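Local atomic coordinates of glucosidase (Croceicoccus marinus, PDB entry 5Z3K), a protein that probably hydrolyses O-glycosidic bonds, acting as a beta-glucosidase of glycoside hydrolase family 39. Residues G18-L23 against L341-R346; I379-L384 against D415-G420; N116-R121 against H164-P169. All blocks are in the same frame, centred on the assembly; numbering follows the deposited sequence.

Contact 1: residues G18-L23 against L341-R346; sequences GNMRQL and LATTER
Gln-22 reaches across to Leu-341 with its terminal amide, a worked example of a side-chain amide taking up a main-chain carbonyl. Its CG stands anti to the carbonyl carbon (chi1 -86°), and a bend at chi2 redirects the chain, after which NE2 donates to Leu-341 O at 2.7 Å. The bond is nearly straight and runs close to the C=O axis, with the acceptor almost in the plane of the amide.

Met-20, a selenomethionine, packs against the other segment with its whole side chain. Its CG is anti to the backbone N (chi1 -175°), and further bends at chi2 and chi3 curl the chain. CB lies 3.2 Å from Thr-343 O, and CE comes equally near to Thr-343 OG1, a hydroxyl that bonds to Thr-340 O. SE sits 4.2 Å from Leu-341 CD2, and the Met-20 side chain crosses that of Arg-346, extended from CG to NE, at about a right angle. Beyond that crossing Arg-346 leads away, its NH1 paired with Asp-293 and joined through a water to Asn-19 O.

The backbones add Arg-346 N to Gly-18 O at 2.8 Å and Met-20 N to Thr-344 O at 3.0 Å, the latter donor above the carbonyl plane. Asn-19 and Glu-345 form an antiparallel non-hydrogen-bonded pair, beside a classic beta bulge of Thr-344 and Glu-345 opposite Arg-363, at the seam between the (beta/alpha)8 barrel and the accompanying beta-sheet domain.

Contact 2: residues I379-L384 against D415-G420; sequences IPDMYL and DARSTG
Ile-379 and Arg-417 mark the nearest approach of the two backbones, with their CA atoms 6.4 Å apart, and two waters bridge the main chains. One water accepts from Ile-379 N and donates to Ala-416 O; a second donates to Ile-379 O, at 2.7 Å, and accepts from Ser-418 N. The two loops are thus joined through solvent, without a direct backbone hydrogen bond. A short 3-10 segment at 381-383 then turns the first loop and brings Leu-384 round to the same neighbour, while Ser-418 OG closes an ST turn by accepting from Gly-420 N.

Among the side chains, Ile-379 CD1 packs on Ala-416 CB at 3.9 Å. Leu-384 crosses Arg-417 at about a right angle: its CD1 rests over the centre of the guanidinium, 3.7 Å above the plane, and also touches Arg-417 CB at 3.8 Å. Arg-417 is bent at chi3 (-51°), which turns NE out of the line of the preceding carbons. An alanine in place of Leu-384 would probably leave this face of the guanidinium without its methyl cover and the group freer to turn. Asp-381 OD1 lies at the guanidinium edge near NH1, but the modelled separation is implausibly short, leaving this salt bridge doubtful. The chemistry implies a mixed contact: aliphatic packing, a methyl over a guanidinium face and two bridging waters join the loops.

Contact 3: residues N116-R121 against H164-P169; sequences NKQPAR and HFSGTP
Lys-117 and Ser-166 meet through two side chains that share one first torsion: Lys-117 CG (chi1 50°) and Ser-166 OG (chi1 57°) each stand between their own backbone N and carbonyl carbon. These torsions bring the two atoms together, and Lys-117 CG lies 3.5 Å from Ser-166 OG. Lys-117 then bends at chi2, and its end leads away from the other loop, while its CB is pressed to 3.2 Å from His-164 O.

The principal bond is a backbone one, Ser-166 N to Lys-117 O at 3.0 Å, essentially straight at hydrogen (177°) though the donor lies above the carbonyl plane. Ser-166 OG is 3.1 Å from the same Lys-117 O, a weak contact whose proton is not settled. Asn-116 holds the first loop from within: its OD1 accepts from Gln-118 N in an Asx turn, and its ND2 is held by Asp-64 and Thr-65.

Farther along both segments, Pro-119 CB approaches Phe-165 CZ obliquely at 4.0 Å, and Pro-119 CG lies 3.8 Å from Gly-167 CA. A side chain on Gly-167 would run into both Pro-119 and the Phe-165 ring. Gly-167 N sits over one face of that ring, offset toward the rim. Phe-165 also meets Phe-172 edge to face.

Thr-168 is the N-cap of helix 169-186, and the contact as a whole is a pairing of adjacent beta-alpha loops, those following strands 104-109 and 151-154, at the C-terminal strand ends of a (beta/alpha)8 barrel.

How the contacts relate
Followed from the N terminus, the chain leaves strand 16-17 through residues 18-23, the first half of contact 1, and enters the barrel at strand 25-27. Within the barrel, contact 3 closes a span holding helix 123-138 and strand 151-154; it lies wholly inside the long excursion that contact 1 completes when the chain reaches 341-346. Contact 2 follows in series, joining two loops of the beta-sheet domain, which also takes in strand 6-13 from the start of the chain, and no contact crosses another. Contacts 1 and 3 sit on opposite sides of the chain's centre, their centres about 39 Å apart. Contact 1 brings together the chain entering the barrel and the chain leaving it, beside the beta sheet.

Contact 1: residues G18-L23 against L341-R346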
loop_
_atom_site.group_PDB
_atom_site.type_symbol
_atom_site.label_atom_id
_atom_site.label_comp_id
_atom_site.label_asym_id
_atom_site.label_seq_id
_atom_site.Cartn_x
_atom_site.Cartn_y
_atom_site.Cartn_z
ATOM N N GLY A 18 -9.432 -20.549 -2.934
ATOM C CA GLY A 18 -10.157 -19.298 -2.974
ATOM C C GLY A 18 -9.383 -18.316 -3.828
ATOM O O GLY A 18 -8.333 -18.641 -4.375
ATOM N N ASN A 19 -9.916 -17.103 -3.920
ATOM C CA ASN A 19 -9.274 -16.083 -4.749
ATOM C C ASN A 19 -8.144 -15.399 -3.992
ATOM O O ASN A 19 -8.276 -15.074 -2.808
ATOM C CB ASN A 19 -10.286 -15.032 -5.203
ATOM C CG ASN A 19 -11.247 -15.558 -6.239
ATOM O OD1 ASN A 19 -10.939 -16.502 -6.974
ATOM N ND2 ASN A 19 -12.422 -14.951 -6.309
HETATM N N MSE A 20 -7.030 -15.177 -4.686
HETATM C CA MSE A 20 -5.996 -14.292 -4.184
HETATM C C MSE A 20 -6.545 -12.869 -4.229
HETATM O O MSE A 20 -7.273 -12.514 -5.160
HETATM C CB MSE A 20 -4.714 -14.394 -5.022
HETATM C CG MSE A 20 -3.564 -13.575 -4.465
HETATM SE SE MSE A 20 -2.823 -14.432 -2.894
HETATM C CE MSE A 20 -1.750 -15.780 -3.805
ATOM N N ARG A 21 -6.215 -12.052 -3.236
ATOM C CA ARG A 21 -6.722 -10.686 -3.161
ATOM C C ARG A 21 -5.614 -9.710 -3.543
ATOM O O ARG A 21 -4.505 -9.773 -2.999
ATOM C CB ARG A 21 -7.263 -10.379 -1.759
ATOM C CG ARG A 21 -8.383 -11.322 -1.338
ATOM C CD ARG A 21 -9.200 -10.762 -0.162
ATOM N NE ARG A 21 -8.389 -10.668 1.045
ATOM C CZ ARG A 21 -8.150 -9.540 1.699
ATOM N NH1 ARG A 21 -8.665 -8.400 1.257
ATOM N NH2 ARG A 21 -7.401 -9.557 2.799
ATOM N N GLN A 22 -5.916 -8.803 -4.467
ATOM C CA GLN A 22 -4.886 -7.930 -5.040
ATOM C C GLN A 22 -4.676 -6.724 -4.130
ATOM O O GLN A 22 -5.323 -5.679 -4.272
ATOM C CB GLN A 22 -5.274 -7.510 -6.452
ATOM C CG GLN A 22 -4.843 -8.522 -7.515
ATOM C CD GLN A 22 -5.658 -9.808 -7.466
ATOM O OE1 GLN A 22 -6.879 -9.789 -7.639
ATOM N NE2 GLN A 22 -4.986 -10.934 -7.223
ATOM N N LEU A 23 -3.744 -6.864 -3.184
ATOM C CA LEU A 23 -3.464 -5.817 -2.212
ATOM C C LEU A 23 -2.176 -5.050 -2.510
ATOM O O LEU A 23 -1.731 -4.255 -1.668
ATOM C CB LEU A 23 -3.395 -6.410 -0.802
ATOM C CG LEU A 23 -4.669 -7.077 -0.263
ATOM C CD1 LEU A 23 -4.535 -7.375 1.250
ATOM C CD2 LEU A 23 -5.845 -6.192 -0.533
ATOM N N LEU A 341 0.947 -11.740 -5.378
ATOM C CA LEU A 341 -0.397 -11.190 -5.200
ATOM C C LEU A 341 -1.141 -11.038 -6.522
ATOM O O LEU A 341 -2.370 -10.874 -6.515
ATOM C CB LEU A 341 -0.332 -9.822 -4.499
ATOM C CG LEU A 341 0.179 -9.863 -3.051
ATOM C CD1 LEU A 341 0.263 -8.469 -2.400
ATOM C CD2 LEU A 341 -0.724 -10.820 -2.234
ATOM N N ALA A 342 -0.433 -11.078 -7.649
ATOM C CA ALA A 342 -1.092 -10.962 -8.938
ATOM C C ALA A 342 -1.672 -12.282 -9.420
ATOM O O ALA A 342 -2.434 -12.276 -10.392
ATOM C CB ALA A 342 -0.133 -10.420 -10.002
ATOM N N THR A 343 -1.315 -13.408 -8.796
ATOM C CA THR A 343 -1.996 -14.647 -9.127
ATOM C C THR A 343 -3.469 -14.514 -8.766
ATOM O O THR A 343 -3.864 -13.655 -7.976
ATOM C CB THR A 343 -1.370 -15.830 -8.396
ATOM O OG1 THR A 343 -1.536 -15.663 -6.980
ATOM C CG2 THR A 343 0.111 -15.937 -8.736
ATOM N N THR A 344 -4.301 -15.340 -9.385
ATOM C CA THR A 344 -5.726 -15.193 -9.146
ATOM C C THR A 344 -6.297 -16.276 -8.267
ATOM O O THR A 344 -7.242 -16.013 -7.525
ATOM C CB THR A 344 -6.501 -15.169 -10.462
ATOM O OG1 THR A 344 -6.185 -16.337 -11.214
ATOM C CG2 THR A 344 -6.124 -13.923 -11.266
ATOM N N GLU A 345 -5.752 -17.477 -8.337
ATOM C CA GLU A 345 -6.249 -18.593 -7.548
ATOM C C GLU A 345 -5.237 -18.862 -6.443
ATOM O O GLU A 345 -4.104 -19.260 -6.715
ATOM C CB GLU A 345 -6.487 -19.803 -8.444
ATOM C CG GLU A 345 -7.623 -19.533 -9.434
ATOM C CD GLU A 345 -7.941 -20.705 -10.339
ATOM O OE1 GLU A 345 -9.004 -20.664 -10.995
ATOM O OE2 GLU A 345 -7.135 -21.659 -10.404
ATOM N N ARG A 346 -5.636 -18.608 -5.199
ATOM C CA ARG A 346 -4.756 -18.904 -4.084
ATOM C C ARG A 346 -4.710 -20.408 -3.863
ATOM O O ARG A 346 -5.726 -21.096 -3.978
ATOM C CB ARG A 346 -5.240 -18.199 -2.816
ATOM C CG ARG A 346 -4.306 -18.365 -1.630
ATOM C CD ARG A 346 -4.651 -17.349 -0.571
ATOM N NE ARG A 346 -3.910 -17.549 0.666
ATOM C CZ ARG A 346 -4.288 -17.042 1.828
ATOM N NH1 ARG A 346 -5.399 -16.313 1.901
ATOM N NH2 ARG A 346 -3.565 -17.261 2.915
HETATM O O HOH W 1 -6.731 -14.677 -0.441
HETATM O O HOH W 2 -7.814 -12.992 -7.575
#

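Contact 2: residues I379-L384 against D415-G420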
loop_
_atom_site.group_PDB
_atom_site.type_symbol
_atom_site.label_atom_id
_atom_site.label_comp_id
_atom_site.label_asym_id
_atom_site.label_seq_id
_atom_site.Cartn_x
_atom_site.Cartn_y
_atom_site.Cartn_z
ATOM N N ILE A 379 11.503 -10.840 14.320
ATOM C CA ILE A 379 11.372 -9.649 15.164
ATOM C C ILE A 379 12.624 -9.526 16.025
ATOM O O ILE A 379 13.018 -10.511 16.677
ATOM C CB ILE A 379 10.118 -9.745 16.051
ATOM C CG1 ILE A 379 8.837 -9.738 15.210
ATOM C CG2 ILE A 379 10.098 -8.611 17.064
ATOM C CD1 ILE A 379 7.616 -10.241 15.976
ATOM N N PRO A 380 13.297 -8.379 16.056
ATOM C CA PRO A 380 14.489 -8.259 16.907
ATOM C C PRO A 380 14.140 -8.395 18.385
ATOM O O PRO A 380 13.051 -8.017 18.831
ATOM C CB PRO A 380 15.025 -6.860 16.575
ATOM C CG PRO A 380 14.478 -6.571 15.191
ATOM C CD PRO A 380 13.120 -7.211 15.172
ATOM N N ASP A 381 15.098 -8.936 19.150
ATOM C CA ASP A 381 14.866 -9.228 20.566
ATOM C C ASP A 381 14.322 -8.028 21.324
ATOM O O ASP A 381 13.402 -8.166 22.139
ATOM C CB ASP A 381 16.159 -9.700 21.236
ATOM C CG ASP A 381 16.720 -10.940 20.603
ATOM O OD1 ASP A 381 15.940 -11.875 20.336
ATOM O OD2 ASP A 381 17.944 -10.976 20.360
HETATM N N MSE A 382 14.867 -6.840 21.080
HETATM C CA MSE A 382 14.464 -5.709 21.897
HETATM C C MSE A 382 12.996 -5.367 21.676
HETATM O O MSE A 382 12.378 -4.733 22.524
HETATM C CB MSE A 382 15.341 -4.495 21.628
HETATM C CG MSE A 382 15.312 -4.022 20.212
HETATM SE SE MSE A 382 16.106 -2.245 20.064
HETATM C CE MSE A 382 16.511 -2.331 18.180
ATOM N N TYR A 383 12.421 -5.819 20.562
ATOM C CA TYR A 383 11.002 -5.590 20.321
ATOM C C TYR A 383 10.118 -6.721 20.837
ATOM O O TYR A 383 8.894 -6.655 20.676
ATOM C CB TYR A 383 10.753 -5.344 18.825
ATOM C CG TYR A 383 11.314 -4.015 18.363
ATOM C CD1 TYR A 383 10.644 -2.818 18.615
ATOM C CD2 TYR A 383 12.532 -3.955 17.699
ATOM C CE1 TYR A 383 11.179 -1.597 18.201
ATOM C CE2 TYR A 383 13.066 -2.755 17.292
ATOM C CZ TYR A 383 12.395 -1.581 17.536
ATOM O OH TYR A 383 12.964 -0.403 17.102
ATOM N N LEU A 384 10.697 -7.731 21.487
ATOM C CA LEU A 384 9.919 -8.791 22.121
ATOM C C LEU A 384 9.736 -8.570 23.621
ATOM O O LEU A 384 9.177 -9.433 24.304
ATOM C CB LEU A 384 10.567 -10.147 21.853
ATOM C CG LEU A 384 10.501 -10.529 20.366
ATOM C CD1 LEU A 384 11.473 -11.648 20.015
ATOM C CD2 LEU A 384 9.077 -10.901 19.964
ATOM N N ASP A 415 5.548 -13.448 22.587
ATOM C CA ASP A 415 5.831 -14.852 22.298
ATOM C C ASP A 415 6.148 -15.106 20.826
ATOM O O ASP A 415 6.292 -16.267 20.419
ATOM C CB ASP A 415 4.652 -15.724 22.736
ATOM C CG ASP A 415 4.398 -15.645 24.234
ATOM O OD1 ASP A 415 5.389 -15.638 24.999
ATOM O OD2 ASP A 415 3.220 -15.577 24.644
ATOM N N ALA A 416 6.293 -14.052 20.023
ATOM C CA ALA A 416 6.450 -14.201 18.580
ATOM C C ALA A 416 7.907 -14.250 18.133
ATOM O O ALA A 416 8.206 -13.851 17.001
ATOM C CB ALA A 416 5.719 -13.070 17.855
ATOM N N ARG A 417 8.821 -14.728 18.981
ATOM C CA ARG A 417 10.210 -14.896 18.570
ATOM C C ARG A 417 10.290 -15.840 17.374
ATOM O O ARG A 417 9.525 -16.800 17.276
ATOM C CB ARG A 417 11.045 -15.438 19.735
ATOM C CG ARG A 417 12.493 -15.780 19.379
ATOM C CD ARG A 417 13.306 -16.164 20.616
ATOM N NE ARG A 417 13.175 -15.161 21.673
ATOM C CZ ARG A 417 13.892 -14.044 21.732
ATOM N NH1 ARG A 417 14.799 -13.791 20.801
ATOM N NH2 ARG A 417 13.704 -13.182 22.724
ATOM N N SER A 418 11.199 -15.542 16.440
ATOM C CA SER A 418 11.347 -16.376 15.252
ATOM C C SER A 418 11.783 -17.785 15.637
ATOM O O SER A 418 12.510 -17.989 16.616
ATOM C CB SER A 418 12.364 -15.752 14.291
ATOM O OG SER A 418 12.834 -16.685 13.339
ATOM N N THR A 419 11.309 -18.772 14.870
ATOM C CA THR A 419 11.735 -20.151 15.100
ATOM C C THR A 419 13.214 -20.329 14.796
ATOM O O THR A 419 13.839 -21.264 15.306
ATOM C CB THR A 419 10.892 -21.117 14.258
ATOM O OG1 THR A 419 9.507 -20.947 14.583
ATOM C CG2 THR A 419 11.271 -22.566 14.528
ATOM N N GLY A 420 13.791 -19.432 14.008
ATOM C CA GLY A 420 15.198 -19.527 13.680
ATOM C C GLY A 420 15.542 -20.521 12.598
ATOM O O GLY A 420 16.685 -20.993 12.558
HETATM O O HOH W 3 9.808 -13.205 14.700
HETATM O O HOH W 4 12.810 -13.204 16.756
#

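Contact 3: residues N116-R121 against H164-P169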
loop_
_atom_site.group_PDB
_atom_site.type_symbol
_atom_site.label_atom_id
_atom_site.label_comp_id
_atom_site.label_asym_id
_atom_site.label_seq_id
_atom_site.Cartn_x
_atom_site.Cartn_y
_atom_site.Cartn_z
ATOM N N ASN A 116 0.945 24.406 3.493
ATOM C CA ASN A 116 -0.361 24.968 3.815
ATOM C C ASN A 116 -1.330 23.862 4.198
ATOM O O ASN A 116 -1.511 22.909 3.435
ATOM C CB ASN A 116 -0.946 25.744 2.637
ATOM C CG ASN A 116 -2.383 26.135 2.886
ATOM O OD1 ASN A 116 -2.679 26.751 3.895
ATOM N ND2 ASN A 116 -3.283 25.740 1.992
ATOM N N LYS A 117 -1.973 24.007 5.363
ATOM C CA LYS A 117 -2.998 23.058 5.785
ATOM C C LYS A 117 -4.322 23.738 6.106
ATOM O O LYS A 117 -5.167 23.151 6.801
ATOM C CB LYS A 117 -2.531 22.220 6.978
ATOM C CG LYS A 117 -1.955 23.001 8.125
ATOM C CD LYS A 117 -0.437 23.006 8.039
ATOM C CE LYS A 117 0.193 23.462 9.341
ATOM N NZ LYS A 117 1.656 23.659 9.121
ATOM N N GLN A 118 -4.540 24.945 5.589
ATOM C CA GLN A 118 -5.757 25.674 5.919
ATOM C C GLN A 118 -6.973 25.006 5.279
ATOM O O GLN A 118 -6.870 24.402 4.208
ATOM C CB GLN A 118 -5.659 27.125 5.445
ATOM C CG GLN A 118 -4.578 27.932 6.135
ATOM C CD GLN A 118 -4.484 29.338 5.583
ATOM O OE1 GLN A 118 -5.484 29.915 5.156
ATOM N NE2 GLN A 118 -3.279 29.893 5.574
ATOM N N PRO A 119 -8.142 25.106 5.909
ATOM C CA PRO A 119 -9.370 24.622 5.267
ATOM C C PRO A 119 -9.772 25.516 4.100
ATOM O O PRO A 119 -9.210 26.592 3.873
ATOM C CB PRO A 119 -10.402 24.673 6.400
ATOM C CG PRO A 119 -9.895 25.787 7.299
ATOM C CD PRO A 119 -8.402 25.741 7.220
ATOM N N ALA A 120 -10.773 25.053 3.354
ATOM C CA ALA A 120 -11.291 25.825 2.231
ATOM C C ALA A 120 -11.974 27.103 2.715
ATOM O O ALA A 120 -12.744 27.086 3.677
ATOM C CB ALA A 120 -12.285 24.992 1.424
ATOM N N ARG A 121 -11.679 28.210 2.023
ATOM C CA ARG A 121 -12.298 29.515 2.247
ATOM C C ARG A 121 -13.713 29.587 1.686
ATOM O O ARG A 121 -14.596 30.205 2.293
ATOM C CB ARG A 121 -11.450 30.600 1.578
ATOM C CG ARG A 121 -10.669 31.512 2.495
ATOM C CD ARG A 121 -10.511 32.889 1.831
ATOM N NE ARG A 121 -9.847 32.819 0.522
ATOM C CZ ARG A 121 -10.454 33.060 -0.640
ATOM N NH1 ARG A 121 -11.733 33.376 -0.661
ATOM N NH2 ARG A 121 -9.785 32.980 -1.786
ATOM N N HIS A 164 -1.142 18.541 9.462
ATOM C CA HIS A 164 -1.725 18.296 8.144
ATOM C C HIS A 164 -3.059 18.985 7.915
ATOM O O HIS A 164 -3.453 19.157 6.754
ATOM C CB HIS A 164 -1.923 16.791 7.902
ATOM C CG HIS A 164 -0.649 16.046 7.656
ATOM N ND1 HIS A 164 -0.531 15.070 6.689
ATOM C CD2 HIS A 164 0.561 16.131 8.256
ATOM C CE1 HIS A 164 0.701 14.588 6.702
ATOM N NE2 HIS A 164 1.385 15.217 7.641
ATOM N N PHE A 165 -3.768 19.372 8.971
ATOM C CA PHE A 165 -5.032 20.090 8.841
ATOM C C PHE A 165 -5.157 21.054 10.011
ATOM O O PHE A 165 -5.167 20.616 11.166
ATOM C CB PHE A 165 -6.216 19.120 8.816
ATOM C CG PHE A 165 -7.517 19.775 8.488
ATOM C CD1 PHE A 165 -7.809 20.140 7.184
ATOM C CD2 PHE A 165 -8.458 20.024 9.482
ATOM C CE1 PHE A 165 -9.010 20.750 6.875
ATOM C CE2 PHE A 165 -9.660 20.636 9.176
ATOM C CZ PHE A 165 -9.936 20.999 7.875
ATOM N N SER A 166 -5.260 22.354 9.720
ATOM C CA SER A 166 -5.370 23.367 10.764
ATOM C C SER A 166 -6.783 23.927 10.910
ATOM O O SER A 166 -6.988 24.881 11.674
ATOM C CB SER A 166 -4.385 24.502 10.499
ATOM O OG SER A 166 -4.593 25.066 9.218
ATOM N N GLY A 167 -7.760 23.375 10.200
ATOM C CA GLY A 167 -9.142 23.754 10.407
ATOM C C GLY A 167 -9.741 23.014 11.586
ATOM O O GLY A 167 -9.082 22.227 12.266
ATOM N N THR A 168 -11.025 23.265 11.829
ATOM C CA THR A 168 -11.722 22.507 12.856
ATOM C C THR A 168 -12.243 21.196 12.283
ATOM O O THR A 168 -12.323 21.028 11.063
ATOM C CB THR A 168 -12.892 23.307 13.419
ATOM O OG1 THR A 168 -13.890 23.477 12.399
ATOM C CG2 THR A 168 -12.420 24.654 13.935
ATOM N N PRO A 169 -12.614 20.243 13.142
ATOM C CA PRO A 169 -13.253 19.027 12.614
ATOM C C PRO A 169 -14.492 19.313 11.790
ATOM O O PRO A 169 -14.649 18.724 10.712
ATOM C CB PRO A 169 -13.568 18.219 13.882
ATOM C CG PRO A 169 -12.469 18.629 14.834
ATOM C CD PRO A 169 -12.240 20.096 14.563
#